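Local atomic coordinates of putative transcriptional regulator (TetR/AcrR family) (Acinetobacter sp., PDB entry 3KNW), a protein that probably binds DNA through a helix-turn-helix motif and regulates transcription. Residues I75-L80 / K137-R142; K90-L95 / E194-M199; Q96-D101 / V168-Y173; D145-G150 / V164-I169. One frame throughout, in Å; residues are numbered along the deposited sequence.

Overall arrangement
All four contacts lie in the all-helical body of the chain and share its helices. Interactions 2 and 3 both use helix 87-100, their centres 8 Å apart, and are joined by a probable hydrogen bond of 2.6 Å between Thr196 OG1 and Tyr173 OH. Interactions 3 and 4 overlap at Val168 and Ile169 on helix 162-183. Interaction 1 brings in helix 58-81 and shares helix 126-153 with interaction 4, about 12 Å away between centres. Leu139 of interaction 1 touches Tyr94 of interaction 2 and Tyr170 of interaction 3. Each contact includes residues that reach the second subunit.

Interaction 1 (I75-L80 / K137-R142); sequences IRLNQL and KRLIAR
Leu77 and Asn78 meet Leu139 and Arg142 in a mixed apolar and polar helix-helix contact, at the C-terminal end of the long helix 58-81 that follows the predicted helix-turn-helix region. The segment axes run nearly parallel, 9° apart, but stay 12.6 Å from each other, so side chains alone bridge the gap. On the apolar side, the two leucines cross at about a right angle, with Leu77 CD1 3.5 Å from Leu139 CD1. On the polar side, Arg142 NH1 donates to Asn78 OD1 at 3.0 Å. The bond is bent at the hydrogen (137°), and the oxygen lies somewhat out of the guanidinium plane, although the donor sits close to the C=O axis of the amide. Turns at chi2 and chi3 bend the arginine chain and bring its head to this oxygen, while Leu77 CD1 lies over one guanidinium face. Around the contact, Leu139 also packs on Tyr94 of helix 87-100 and Tyr170 of helix 162-183, and Arg142 touches Trp81, leaving helix 126-153 wedged among three others.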
loop_
_atom_site.group_PDB
_atom_site.type_symbol
_atom_site.label_atom_id
_atom_site.label_comp_id
_atom_site.label_asym_id
_atom_site.label_seq_id
_atom_site.Cartn_x
_atom_site.Cartn_y
_atom_site.Cartn_z
ATOM N N ILE A 75 -11.481 17.475 -10.102
ATOM C CA ILE A 75 -11.245 18.815 -10.589
ATOM C C ILE A 75 -9.755 18.999 -10.907
ATOM O O ILE A 75 -9.426 19.583 -11.942
ATOM C CB ILE A 75 -11.675 19.892 -9.566
ATOM C CG1 ILE A 75 -13.184 19.849 -9.335
ATOM C CG2 ILE A 75 -11.278 21.298 -10.027
ATOM C CD1 ILE A 75 -13.615 20.646 -8.096
ATOM N N ARG A 76 -8.864 18.505 -10.037
ATOM C CA ARG A 76 -7.413 18.608 -10.279
ATOM C C ARG A 76 -7.004 17.774 -11.491
ATOM O O ARG A 76 -6.167 18.199 -12.253
ATOM C CB ARG A 76 -6.584 18.246 -9.042
ATOM N N LEU A 77 -7.623 16.622 -11.701
ATOM C CA LEU A 77 -7.420 15.845 -12.941
ATOM C C LEU A 77 -7.955 16.504 -14.225
ATOM O O LEU A 77 -7.384 16.352 -15.297
ATOM C CB LEU A 77 -8.074 14.477 -12.824
ATOM C CG LEU A 77 -7.114 13.339 -12.554
ATOM C CD1 LEU A 77 -7.838 12.022 -12.406
ATOM C CD2 LEU A 77 -6.183 13.275 -13.715
ATOM N N ASN A 78 -9.071 17.210 -14.117
ATOM C CA ASN A 78 -9.640 17.920 -15.249
ATOM C C ASN A 78 -8.656 18.956 -15.775
ATOM O O ASN A 78 -8.482 19.069 -16.983
ATOM C CB ASN A 78 -10.969 18.583 -14.864
ATOM C CG ASN A 78 -12.083 17.567 -14.595
ATOM O OD1 ASN A 78 -11.984 16.393 -14.964
ATOM N ND2 ASN A 78 -13.152 18.023 -13.949
ATOM N N GLN A 79 -7.989 19.669 -14.863
ATOM C CA GLN A 79 -6.986 20.682 -15.226
ATOM C C GLN A 79 -5.766 20.058 -15.894
ATOM O O GLN A 79 -5.498 20.304 -17.040
ATOM C CB GLN A 79 -6.522 21.483 -14.001
ATOM C CG GLN A 79 -7.635 21.963 -13.086
ATOM C CD GLN A 79 -7.225 23.167 -12.256
ATOM O OE1 GLN A 79 -7.187 23.097 -11.018
ATOM N NE2 GLN A 79 -6.915 24.285 -12.935
ATOM N N LEU A 80 -5.039 19.228 -15.161
ATOM C CA LEU A 80 -3.875 18.516 -15.691
ATOM C C LEU A 80 -4.108 17.947 -17.110
ATOM O O LEU A 80 -3.200 17.977 -17.950
ATOM C CB LEU A 80 -3.485 17.384 -14.709
ATOM C CG LEU A 80 -2.024 17.029 -14.388
ATOM C CD1 LEU A 80 -1.060 18.234 -14.286
ATOM C CD2 LEU A 80 -1.977 16.215 -13.084
ATOM N N LYS A 137 -12.017 3.090 -8.133
ATOM C CA LYS A 137 -12.492 2.496 -9.411
ATOM C C LYS A 137 -12.653 3.549 -10.529
ATOM O O LYS A 137 -12.370 3.295 -11.680
ATOM C CB LYS A 137 -13.825 1.777 -9.237
ATOM C CG LYS A 137 -13.821 0.532 -8.389
ATOM C CD LYS A 137 -13.153 -0.656 -9.049
ATOM C CE LYS A 137 -13.851 -1.995 -8.614
ATOM N NZ LYS A 137 -14.319 -2.017 -7.136
ATOM N N ARG A 138 -13.102 4.739 -10.184
ATOM C CA ARG A 138 -13.209 5.770 -11.186
ATOM C C ARG A 138 -11.860 6.270 -11.735
ATOM O O ARG A 138 -11.731 6.517 -12.944
ATOM C CB ARG A 138 -14.008 6.930 -10.646
ATOM C CG ARG A 138 -15.496 6.768 -10.862
ATOM C CD ARG A 138 -16.143 8.118 -10.698
ATOM N NE ARG A 138 -16.255 8.562 -9.310
ATOM C CZ ARG A 138 -16.281 9.852 -8.931
ATOM N NH1 ARG A 138 -16.424 10.165 -7.642
ATOM N NH2 ARG A 138 -16.135 10.847 -9.827
ATOM N N LEU A 139 -10.878 6.421 -10.848
ATOM C CA LEU A 139 -9.558 6.831 -11.233
ATOM C C LEU A 139 -8.939 5.815 -12.155
ATOM O O LEU A 139 -8.459 6.148 -13.217
ATOM C CB LEU A 139 -8.718 7.092 -10.010
ATOM C CG LEU A 139 -7.285 7.491 -10.308
ATOM C CD1 LEU A 139 -7.228 8.794 -11.077
ATOM C CD2 LEU A 139 -6.489 7.559 -9.025
ATOM N N ILE A 140 -9.035 4.552 -11.857
ATOM C CA ILE A 140 -8.424 3.566 -12.760
ATOM C C ILE A 140 -9.088 3.681 -14.154
ATOM O O ILE A 140 -8.441 3.558 -15.174
ATOM C CB ILE A 140 -8.527 2.144 -12.168
ATOM C CG1 ILE A 140 -7.620 2.045 -10.910
ATOM C CG2 ILE A 140 -8.153 1.105 -13.178
ATOM C CD1 ILE A 140 -7.755 0.671 -10.120
ATOM N N ALA A 141 -10.375 3.960 -14.173
ATOM C CA ALA A 141 -11.149 4.018 -15.399
ATOM C C ALA A 141 -10.822 5.287 -16.217
ATOM O O ALA A 141 -10.716 5.217 -17.415
ATOM C CB ALA A 141 -12.693 3.913 -15.079
ATOM N N ARG A 142 -10.634 6.435 -15.570
ATOM C CA ARG A 142 -10.051 7.609 -16.255
ATOM C C ARG A 142 -8.663 7.270 -16.824
ATOM O O ARG A 142 -8.402 7.561 -17.952
ATOM C CB ARG A 142 -9.890 8.810 -15.314
ATOM C CG ARG A 142 -11.145 9.415 -14.752
ATOM C CD ARG A 142 -11.865 10.215 -15.761
ATOM N NE ARG A 142 -11.282 11.537 -16.073
ATOM C CZ ARG A 142 -11.329 12.609 -15.270
ATOM N NH1 ARG A 142 -10.799 13.755 -15.674
ATOM N NH2 ARG A 142 -11.881 12.530 -14.062
#

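Interaction 2 (K90-L95 / E194-M199); sequences KLMNYL and ESTKMM
Two helices of the C-terminal domain, 87-100 and 187-200, run past each other in nearly opposite directions here and meet through Met92, Leu95, Thr196 and Lys197. Their segment axes lie at 160° and come no nearer than 11.3 Å, a wide spacing filled by side chains. The contact centres on the Thr196 methyl: CG2 lies 3.5 Å from Leu95 CD1 and 3.7 Å from Met92 SE. Met92, modelled as selenomethionine, slides past the threonine in the opposite sense, whereas Leu95 meets it tip to tip. Bends at chi2 and chi3 (-53°, -54°) bring the end of Met92 nearer helix 187-200, and CE reaches the aliphatic part of Lys197, 4.2 Å from CG. In TetR-type regulators the C-terminal domain is an all-helical bundle that commonly provides the dimer interface. Consistent with that, Ser195 and Met199, on the same helix as Thr196, pack on Val168 of the second subunit. The hydroxyl of Thr196 has its polar partners outside these two segments: OG1 is hydrogen-bonded to Tyr173 OH of helix 162-183 and to the carbonyl of Ala192 one turn earlier, two bonds consistent with a fixed rotation of the side chain, and so of CG2. Further out, Lys197 NZ lies 3.7 Å from Glu194 OE2, a long salt bridge within the helix.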
loop_
_atom_site.group_PDB
_atom_site.type_symbol
_atom_site.label_atom_id
_atom_site.label_comp_id
_atom_site.label_asym_id
_atom_site.label_seq_id
_atom_site.Cartn_x
_atom_site.Cartn_y
_atom_site.Cartn_z
ATOM N N LYS A 90 -0.001 13.334 -21.012
ATOM C CA LYS A 90 -0.942 13.675 -19.944
ATOM C C LYS A 90 -0.805 12.702 -18.770
ATOM O O LYS A 90 -0.948 13.081 -17.591
ATOM C CB LYS A 90 -2.371 13.647 -20.464
ATOM C CG LYS A 90 -2.866 14.979 -21.080
ATOM C CD LYS A 90 -4.271 14.815 -21.581
ATOM C CE LYS A 90 -4.561 15.664 -22.859
ATOM N NZ LYS A 90 -5.642 15.036 -23.662
ATOM N N LEU A 91 -0.526 11.441 -19.123
ATOM C CA LEU A 91 -0.460 10.335 -18.185
ATOM C C LEU A 91 0.877 10.380 -17.444
ATOM O O LEU A 91 0.951 10.070 -16.262
ATOM C CB LEU A 91 -0.621 8.994 -18.924
ATOM C CG LEU A 91 -0.567 7.756 -18.023
ATOM C CD1 LEU A 91 -1.417 7.911 -16.832
ATOM C CD2 LEU A 91 -0.996 6.573 -18.755
HETATM N N MSE A 92 1.927 10.796 -18.127
HETATM C CA MSE A 92 3.248 10.915 -17.470
HETATM C C MSE A 92 3.234 12.119 -16.574
HETATM O O MSE A 92 3.797 12.111 -15.518
HETATM C CB MSE A 92 4.385 10.998 -18.480
HETATM C CG MSE A 92 4.646 9.700 -19.234
HETATM SE SE MSE A 92 4.923 8.151 -18.122
HETATM C CE MSE A 92 6.369 8.827 -16.979
ATOM N N ASN A 93 2.513 13.135 -16.962
ATOM C CA ASN A 93 2.303 14.275 -16.096
ATOM C C ASN A 93 1.703 13.954 -14.728
ATOM O O ASN A 93 2.298 14.242 -13.695
ATOM C CB ASN A 93 1.330 15.195 -16.791
ATOM C CG ASN A 93 1.900 16.442 -17.119
ATOM O OD1 ASN A 93 2.339 16.665 -18.260
ATOM N ND2 ASN A 93 1.889 17.339 -16.138
ATOM N N TYR A 94 0.488 13.414 -14.763
ATOM C CA TYR A 94 -0.205 12.908 -13.585
ATOM C C TYR A 94 0.693 12.075 -12.675
ATOM O O TYR A 94 0.795 12.337 -11.492
ATOM C CB TYR A 94 -1.378 12.022 -13.996
ATOM C CG TYR A 94 -1.978 11.248 -12.860
ATOM C CD1 TYR A 94 -2.679 11.885 -11.859
ATOM C CD2 TYR A 94 -1.832 9.860 -12.778
ATOM C CE1 TYR A 94 -3.223 11.173 -10.819
ATOM C CE2 TYR A 94 -2.373 9.142 -11.736
ATOM C CZ TYR A 94 -3.081 9.814 -10.755
ATOM O OH TYR A 94 -3.632 9.109 -9.704
ATOM N N LEU A 95 1.325 11.082 -13.243
ATOM C CA LEU A 95 2.170 10.203 -12.488
ATOM C C LEU A 95 3.343 10.954 -11.870
ATOM O O LEU A 95 3.791 10.654 -10.736
ATOM C CB LEU A 95 2.716 9.084 -13.418
ATOM C CG LEU A 95 1.652 8.173 -14.031
ATOM C CD1 LEU A 95 2.302 7.037 -14.938
ATOM C CD2 LEU A 95 0.713 7.578 -12.965
ATOM N N GLU A 194 10.385 5.392 -14.319
ATOM C CA GLU A 194 11.249 4.965 -15.424
ATOM C C GLU A 194 10.633 3.726 -16.066
ATOM O O GLU A 194 10.605 3.590 -17.259
ATOM C CB GLU A 194 12.714 4.771 -14.958
ATOM C CG GLU A 194 13.726 4.724 -16.114
ATOM C CD GLU A 194 13.736 5.997 -17.023
ATOM O OE1 GLU A 194 14.148 5.893 -18.219
ATOM O OE2 GLU A 194 13.352 7.098 -16.528
ATOM N N SER A 195 10.047 2.866 -15.252
ATOM C CA SER A 195 9.353 1.701 -15.733
ATOM C C SER A 195 8.061 1.943 -16.523
ATOM O O SER A 195 7.807 1.221 -17.486
ATOM C CB SER A 195 9.106 0.763 -14.554
ATOM O OG SER A 195 10.272 -0.046 -14.429
ATOM N N THR A 196 7.262 2.929 -16.126
ATOM C CA THR A 196 6.072 3.281 -16.857
ATOM C C THR A 196 6.387 3.632 -18.354
ATOM O O THR A 196 5.526 3.461 -19.232
ATOM C CB THR A 196 5.342 4.489 -16.207
ATOM O OG1 THR A 196 5.101 4.231 -14.816
ATOM C CG2 THR A 196 4.000 4.783 -16.926
ATOM N N LYS A 197 7.625 4.068 -18.643
ATOM C CA LYS A 197 8.012 4.386 -20.004
ATOM C C LYS A 197 8.224 3.127 -20.865
ATOM O O LYS A 197 7.667 3.045 -21.952
ATOM C CB LYS A 197 9.260 5.282 -20.041
ATOM C CG LYS A 197 9.061 6.693 -19.438
ATOM C CD LYS A 197 10.219 7.618 -19.883
ATOM C CE LYS A 197 10.585 8.651 -18.836
ATOM N NZ LYS A 197 11.944 9.307 -19.113
HETATM N N MSE A 198 9.033 2.173 -20.427
HETATM C CA MSE A 198 9.028 0.841 -21.056
HETATM C C MSE A 198 7.602 0.343 -21.351
HETATM O O MSE A 198 7.274 -0.041 -22.460
HETATM C CB MSE A 198 9.707 -0.213 -20.142
HETATM C CG MSE A 198 10.991 0.250 -19.399
HETATM SE SE MSE A 198 12.209 -1.207 -18.773
HETATM C CE MSE A 198 13.926 -0.393 -19.274
HETATM N N MSE A 199 6.739 0.355 -20.352
HETATM C CA MSE A 199 5.415 -0.213 -20.518
HETATM C C MSE A 199 4.576 0.521 -21.589
HETATM O O MSE A 199 3.797 -0.100 -22.267
HETATM C CB MSE A 199 4.671 -0.196 -19.187
HETATM C CG MSE A 199 5.337 -1.040 -18.137
HETATM SE SE MSE A 199 4.365 -1.075 -16.495
HETATM C CE MSE A 199 5.509 -2.324 -15.628
#

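Interaction 3 (Q96-D101 / V168-Y173); sequences QCWVKD and VIYQMY
Segments 96-101 and 168-173 point almost the same way, their axes 11° apart at 12.3 Å, with the nearest CA atoms, those of Trp98 and Tyr173, 8.3 Å from each other. The gap is filled mainly by the indole of Trp98. Tyr173 CB stands over one face of the indole, 4.1 Å from the centroid of the Trp98 six-membered ring and only 1° off its normal, a well-aligned CH-pi contact. The phenol of the same residue then turns its edge to that indole: the Tyr173 ring and the Trp98 five-membered ring have centroids 5.6 Å apart and planes at 63°, an edge-to-face pair. On that same side of the six-membered ring, past its rim, the backbone Tyr173 O lies 3.7 Å from Trp98 CZ3. Tyr170 comes to the indole's edge instead, crossing it at about a right angle, with its CE1 4.1 Å from Trp98 CZ2. Its CG is swung opposite the backbone N, which carries the phenol toward the tryptophan. Val99 CG2 adds a looser touch, 4.3 Å from Tyr173 CE2 at the phenol edge. The indole is also anchored by its nitrogen, since NE1 is hydrogen-bonded to Tyr94 OH, whose ring meets it roughly at right angles. This aromatic cluster forms part of the core of the helical C-terminal domain found in TetR-type regulators.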
loop_
_atom_site.group_PDB
_atom_site.type_symbol
_atom_site.label_atom_id
_atom_site.label_comp_id
_atom_site.label_asym_id
_atom_site.label_seq_id
_atom_site.Cartn_x
_atom_site.Cartn_y
_atom_site.Cartn_z
ATOM N N GLN A 96 3.880 11.900 -12.646
ATOM C CA GLN A 96 5.036 12.639 -12.208
ATOM C C GLN A 96 4.661 13.475 -10.995
ATOM O O GLN A 96 5.487 13.637 -10.089
ATOM C CB GLN A 96 5.694 13.460 -13.359
ATOM C CG GLN A 96 7.142 12.963 -13.642
ATOM C CD GLN A 96 7.599 12.978 -15.121
ATOM O OE1 GLN A 96 6.827 13.276 -16.047
ATOM N NE2 GLN A 96 8.889 12.666 -15.331
ATOM N N CYS A 97 3.406 13.952 -10.993
ATOM C CA CYS A 97 2.776 14.617 -9.867
ATOM C C CYS A 97 2.604 13.679 -8.657
ATOM O O CYS A 97 2.818 14.118 -7.515
ATOM C CB CYS A 97 1.404 15.231 -10.279
ATOM S SG CYS A 97 1.487 16.958 -10.648
ATOM N N TRP A 98 2.167 12.448 -8.878
ATOM C CA TRP A 98 2.179 11.434 -7.832
ATOM C C TRP A 98 3.503 11.515 -7.101
ATOM O O TRP A 98 3.533 11.657 -5.906
ATOM C CB TRP A 98 2.095 10.038 -8.444
ATOM C CG TRP A 98 0.902 9.227 -8.234
ATOM C CD1 TRP A 98 -0.194 9.169 -9.027
ATOM C CD2 TRP A 98 0.721 8.233 -7.231
ATOM N NE1 TRP A 98 -1.085 8.235 -8.550
ATOM C CE2 TRP A 98 -0.543 7.643 -7.447
ATOM C CE3 TRP A 98 1.486 7.808 -6.157
ATOM C CZ2 TRP A 98 -1.052 6.659 -6.629
ATOM C CZ3 TRP A 98 0.991 6.843 -5.363
ATOM C CH2 TRP A 98 -0.275 6.275 -5.591
ATOM N N VAL A 99 4.591 11.427 -7.862
ATOM C CA VAL A 99 5.947 11.394 -7.350
ATOM C C VAL A 99 6.404 12.670 -6.605
ATOM O O VAL A 99 7.252 12.551 -5.742
ATOM C CB VAL A 99 6.940 11.025 -8.523
ATOM C CG1 VAL A 99 8.404 10.953 -8.071
ATOM C CG2 VAL A 99 6.547 9.687 -9.138
ATOM N N LYS A 100 5.859 13.859 -6.903
ATOM C CA LYS A 100 6.284 15.129 -6.246
ATOM C C LYS A 100 5.820 15.353 -4.766
ATOM O O LYS A 100 6.544 16.002 -3.999
ATOM C CB LYS A 100 5.907 16.362 -7.099
ATOM N N ASP A 101 4.646 14.851 -4.359
ATOM C CA ASP A 101 4.149 14.963 -2.935
ATOM C C ASP A 101 3.760 16.384 -2.436
ATOM O O ASP A 101 4.553 17.341 -2.455
ATOM C CB ASP A 101 5.146 14.299 -1.938
ATOM N N VAL A 168 -2.213 -2.257 -13.804
ATOM C CA VAL A 168 -0.861 -2.487 -13.604
ATOM C C VAL A 168 -0.171 -1.212 -13.145
ATOM O O VAL A 168 0.516 -1.172 -12.111
ATOM C CB VAL A 168 -0.203 -2.902 -14.882
ATOM C CG1 VAL A 168 1.327 -2.826 -14.641
ATOM C CG2 VAL A 168 -0.687 -4.276 -15.262
ATOM N N ILE A 169 -0.362 -0.158 -13.913
ATOM C CA ILE A 169 0.284 1.095 -13.572
ATOM C C ILE A 169 -0.173 1.572 -12.180
ATOM O O ILE A 169 0.677 1.855 -11.278
ATOM C CB ILE A 169 0.024 2.153 -14.623
ATOM C CG1 ILE A 169 0.771 1.824 -15.885
ATOM C CG2 ILE A 169 0.440 3.513 -14.143
ATOM C CD1 ILE A 169 0.357 2.716 -17.030
ATOM N N TYR A 170 -1.482 1.579 -11.958
ATOM C CA TYR A 170 -1.948 2.073 -10.681
ATOM C C TYR A 170 -1.497 1.183 -9.487
ATOM O O TYR A 170 -1.150 1.683 -8.430
ATOM C CB TYR A 170 -3.448 2.304 -10.693
ATOM C CG TYR A 170 -3.939 3.011 -9.467
ATOM C CD1 TYR A 170 -3.910 4.385 -9.372
ATOM C CD2 TYR A 170 -4.465 2.315 -8.413
ATOM C CE1 TYR A 170 -4.405 5.052 -8.237
ATOM C CE2 TYR A 170 -4.955 2.985 -7.277
ATOM C CZ TYR A 170 -4.945 4.345 -7.221
ATOM O OH TYR A 170 -5.413 4.987 -6.098
ATOM N N GLN A 171 -1.449 -0.117 -9.685
ATOM C CA GLN A 171 -1.017 -1.002 -8.631
ATOM C C GLN A 171 0.440 -0.787 -8.315
ATOM O O GLN A 171 0.774 -0.713 -7.168
ATOM C CB GLN A 171 -1.231 -2.441 -9.023
ATOM C CG GLN A 171 -2.669 -2.868 -8.852
ATOM C CD GLN A 171 -2.968 -4.218 -9.429
ATOM O OE1 GLN A 171 -4.106 -4.583 -9.585
ATOM N NE2 GLN A 171 -1.955 -4.951 -9.744
HETATM N N MSE A 172 1.293 -0.669 -9.324
HETATM C CA MSE A 172 2.730 -0.437 -9.150
HETATM C C MSE A 172 3.009 0.851 -8.495
HETATM O O MSE A 172 3.880 0.910 -7.628
HETATM C CB MSE A 172 3.463 -0.500 -10.474
HETATM C CG MSE A 172 4.968 -0.108 -10.433
HETATM SE SE MSE A 172 5.648 -0.275 -12.249
HETATM C CE MSE A 172 5.022 1.346 -12.982
ATOM N N TYR A 173 2.241 1.905 -8.795
ATOM C CA TYR A 173 2.483 3.166 -8.074
ATOM C C TYR A 173 2.089 3.123 -6.630
ATOM O O TYR A 173 2.827 3.611 -5.788
ATOM C CB TYR A 173 1.862 4.367 -8.775
ATOM C CG TYR A 173 2.755 4.843 -9.890
ATOM C CD1 TYR A 173 2.906 4.103 -11.074
ATOM C CD2 TYR A 173 3.487 6.005 -9.774
ATOM C CE1 TYR A 173 3.694 4.544 -12.120
ATOM C CE2 TYR A 173 4.300 6.440 -10.849
ATOM C CZ TYR A 173 4.408 5.690 -11.985
ATOM O OH TYR A 173 5.239 6.129 -13.009
#

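Interaction 4 (D145-G150 / V164-I169); sequences DLIRIG and VLAQVI
No flat side-chain group takes part between Ile147 and Leu165, Ala166 and Ile169, so there are no faces or edges to assign, and the contact rests on branched methyls and a helix backbone. The end of Ile147 bears down on the backbone of helix 162-183: CD1 lies 3.7 Å from Ala166 N and 3.9 Å from Ala166 CB. The axes come to 9.7 Å, consistent with the small side chain of Ala166, with the nearest CA atoms, of Ile147 and Ala166, 7.3 Å apart. The helices, 126-153 and 162-183, are successive in the helical C-terminal domain, the chain doubling back between them, and the axes of segments 145-150 and 164-169 lie at 123°. The two branches of Ile147 divide the work unevenly: CG2 lies 4.0 Å from Leu165 CD2, the two side chains crossing at about a right angle, while CD1, besides meeting Ala166, reaches Ile169 CD1 at 4.2 Å. With CG1 set beside the backbone N (chi1 -67°), CD1 extends across the helix gap. Ile147 also packs on Leu91 of helix 87-100, which places the buried side chain between three helices. From the same face, Ala166 also touches Ile140 and Met143, whereas Val164, Gln167 and Val168 pack against residues Gln191 and Ser195 of the second subunit.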
loop_
_atom_site.group_PDB
_atom_site.type_symbol
_atom_site.label_atom_id
_atom_site.label_comp_id
_atom_site.label_asym_id
_atom_site.label_seq_id
_atom_site.Cartn_x
_atom_site.Cartn_y
_atom_site.Cartn_z
ATOM N N ASP A 145 -9.415 5.302 -19.920
ATOM C CA ASP A 145 -9.922 6.145 -21.004
ATOM C C ASP A 145 -8.711 6.810 -21.701
ATOM O O ASP A 145 -8.590 6.799 -22.935
ATOM C CB ASP A 145 -10.887 7.226 -20.458
ATOM C CG ASP A 145 -12.219 6.630 -19.885
ATOM O OD1 ASP A 145 -12.593 5.500 -20.328
ATOM O OD2 ASP A 145 -12.899 7.260 -19.008
ATOM N N LEU A 146 -7.782 7.310 -20.889
ATOM C CA LEU A 146 -6.618 8.035 -21.368
ATOM C C LEU A 146 -5.618 7.069 -22.049
ATOM O O LEU A 146 -5.075 7.361 -23.090
ATOM C CB LEU A 146 -6.042 8.805 -20.177
ATOM C CG LEU A 146 -5.074 9.933 -20.368
ATOM C CD1 LEU A 146 -5.664 11.078 -21.261
ATOM C CD2 LEU A 146 -4.629 10.403 -19.035
ATOM N N ILE A 147 -5.425 5.866 -21.537
ATOM C CA ILE A 147 -4.536 4.956 -22.259
ATOM C C ILE A 147 -5.128 4.630 -23.640
ATOM O O ILE A 147 -4.399 4.372 -24.622
ATOM C CB ILE A 147 -4.211 3.718 -21.437
ATOM C CG1 ILE A 147 -3.360 4.121 -20.221
ATOM C CG2 ILE A 147 -3.439 2.685 -22.251
ATOM C CD1 ILE A 147 -3.333 3.095 -19.086
ATOM N N ARG A 148 -6.467 4.610 -23.734
ATOM C CA ARG A 148 -7.089 4.164 -24.975
ATOM C C ARG A 148 -6.967 5.308 -25.999
ATOM O O ARG A 148 -6.466 5.083 -27.094
ATOM C CB ARG A 148 -8.512 3.642 -24.768
ATOM C CG ARG A 148 -9.543 4.238 -25.689
ATOM C CD ARG A 148 -10.436 3.245 -26.297
ATOM N NE ARG A 148 -11.531 2.884 -25.411
ATOM C CZ ARG A 148 -12.723 2.428 -25.837
ATOM N NH1 ARG A 148 -12.974 2.294 -27.132
ATOM N NH2 ARG A 148 -13.670 2.097 -24.962
ATOM N N ILE A 149 -7.352 6.525 -25.612
ATOM C CA ILE A 149 -7.067 7.704 -26.415
ATOM C C ILE A 149 -5.605 7.697 -26.882
ATOM O O ILE A 149 -5.345 7.928 -28.040
ATOM C CB ILE A 149 -7.437 9.026 -25.715
ATOM C CG1 ILE A 149 -8.962 9.156 -25.527
ATOM C CG2 ILE A 149 -7.004 10.214 -26.553
ATOM C CD1 ILE A 149 -9.381 10.159 -24.405
ATOM N N GLY A 150 -4.653 7.361 -26.050
ATOM C CA GLY A 150 -3.260 7.368 -26.487
ATOM C C GLY A 150 -2.894 6.294 -27.493
ATOM O O GLY A 150 -1.991 6.445 -28.309
ATOM N N VAL A 164 -6.300 -3.400 -18.462
ATOM C CA VAL A 164 -5.212 -4.104 -17.785
ATOM C C VAL A 164 -4.113 -3.107 -17.468
ATOM O O VAL A 164 -3.575 -3.053 -16.369
ATOM C CB VAL A 164 -4.710 -5.331 -18.648
ATOM C CG1 VAL A 164 -3.459 -5.977 -18.085
ATOM C CG2 VAL A 164 -5.802 -6.365 -18.743
ATOM N N LEU A 165 -3.781 -2.234 -18.397
ATOM C CA LEU A 165 -2.564 -1.454 -18.179
ATOM C C LEU A 165 -2.827 -0.434 -17.064
ATOM O O LEU A 165 -1.972 -0.173 -16.248
ATOM C CB LEU A 165 -2.102 -0.838 -19.471
ATOM C CG LEU A 165 -0.764 -0.141 -19.511
ATOM C CD1 LEU A 165 0.386 -1.025 -19.058
ATOM C CD2 LEU A 165 -0.530 0.336 -20.950
ATOM N N ALA A 166 -4.011 0.135 -17.013
ATOM C CA ALA A 166 -4.291 1.112 -16.003
ATOM C C ALA A 166 -4.189 0.496 -14.621
ATOM O O ALA A 166 -3.800 1.162 -13.692
ATOM C CB ALA A 166 -5.634 1.682 -16.210
ATOM N N GLN A 167 -4.513 -0.794 -14.485
ATOM C CA GLN A 167 -4.412 -1.479 -13.189
ATOM C C GLN A 167 -2.951 -1.755 -12.825
ATOM O O GLN A 167 -2.534 -1.564 -11.671
ATOM C CB GLN A 167 -5.139 -2.832 -13.206
ATOM C CG GLN A 167 -6.677 -2.764 -13.094
ATOM C CD GLN A 167 -7.316 -4.141 -13.237
ATOM O OE1 GLN A 167 -7.352 -4.960 -12.266
ATOM N NE2 GLN A 167 -7.811 -4.418 -14.425
ATOM N N VAL A 168 -2.213 -2.257 -13.804
ATOM C CA VAL A 168 -0.861 -2.487 -13.604
ATOM C C VAL A 168 -0.171 -1.212 -13.145
ATOM O O VAL A 168 0.516 -1.172 -12.111
ATOM C CB VAL A 168 -0.203 -2.902 -14.882
ATOM C CG1 VAL A 168 1.327 -2.826 -14.641
ATOM C CG2 VAL A 168 -0.687 -4.276 -15.262
ATOM N N ILE A 169 -0.362 -0.158 -13.913
ATOM C CA ILE A 169 0.284 1.095 -13.572
ATOM C C ILE A 169 -0.173 1.572 -12.180
ATOM O O ILE A 169 0.677 1.855 -11.278
ATOM C CB ILE A 169 0.024 2.153 -14.623
ATOM C CG1 ILE A 169 0.771 1.824 -15.885
ATOM C CG2 ILE A 169 0.440 3.513 -14.143
ATOM C CD1 ILE A 169 0.357 2.716 -17.030
#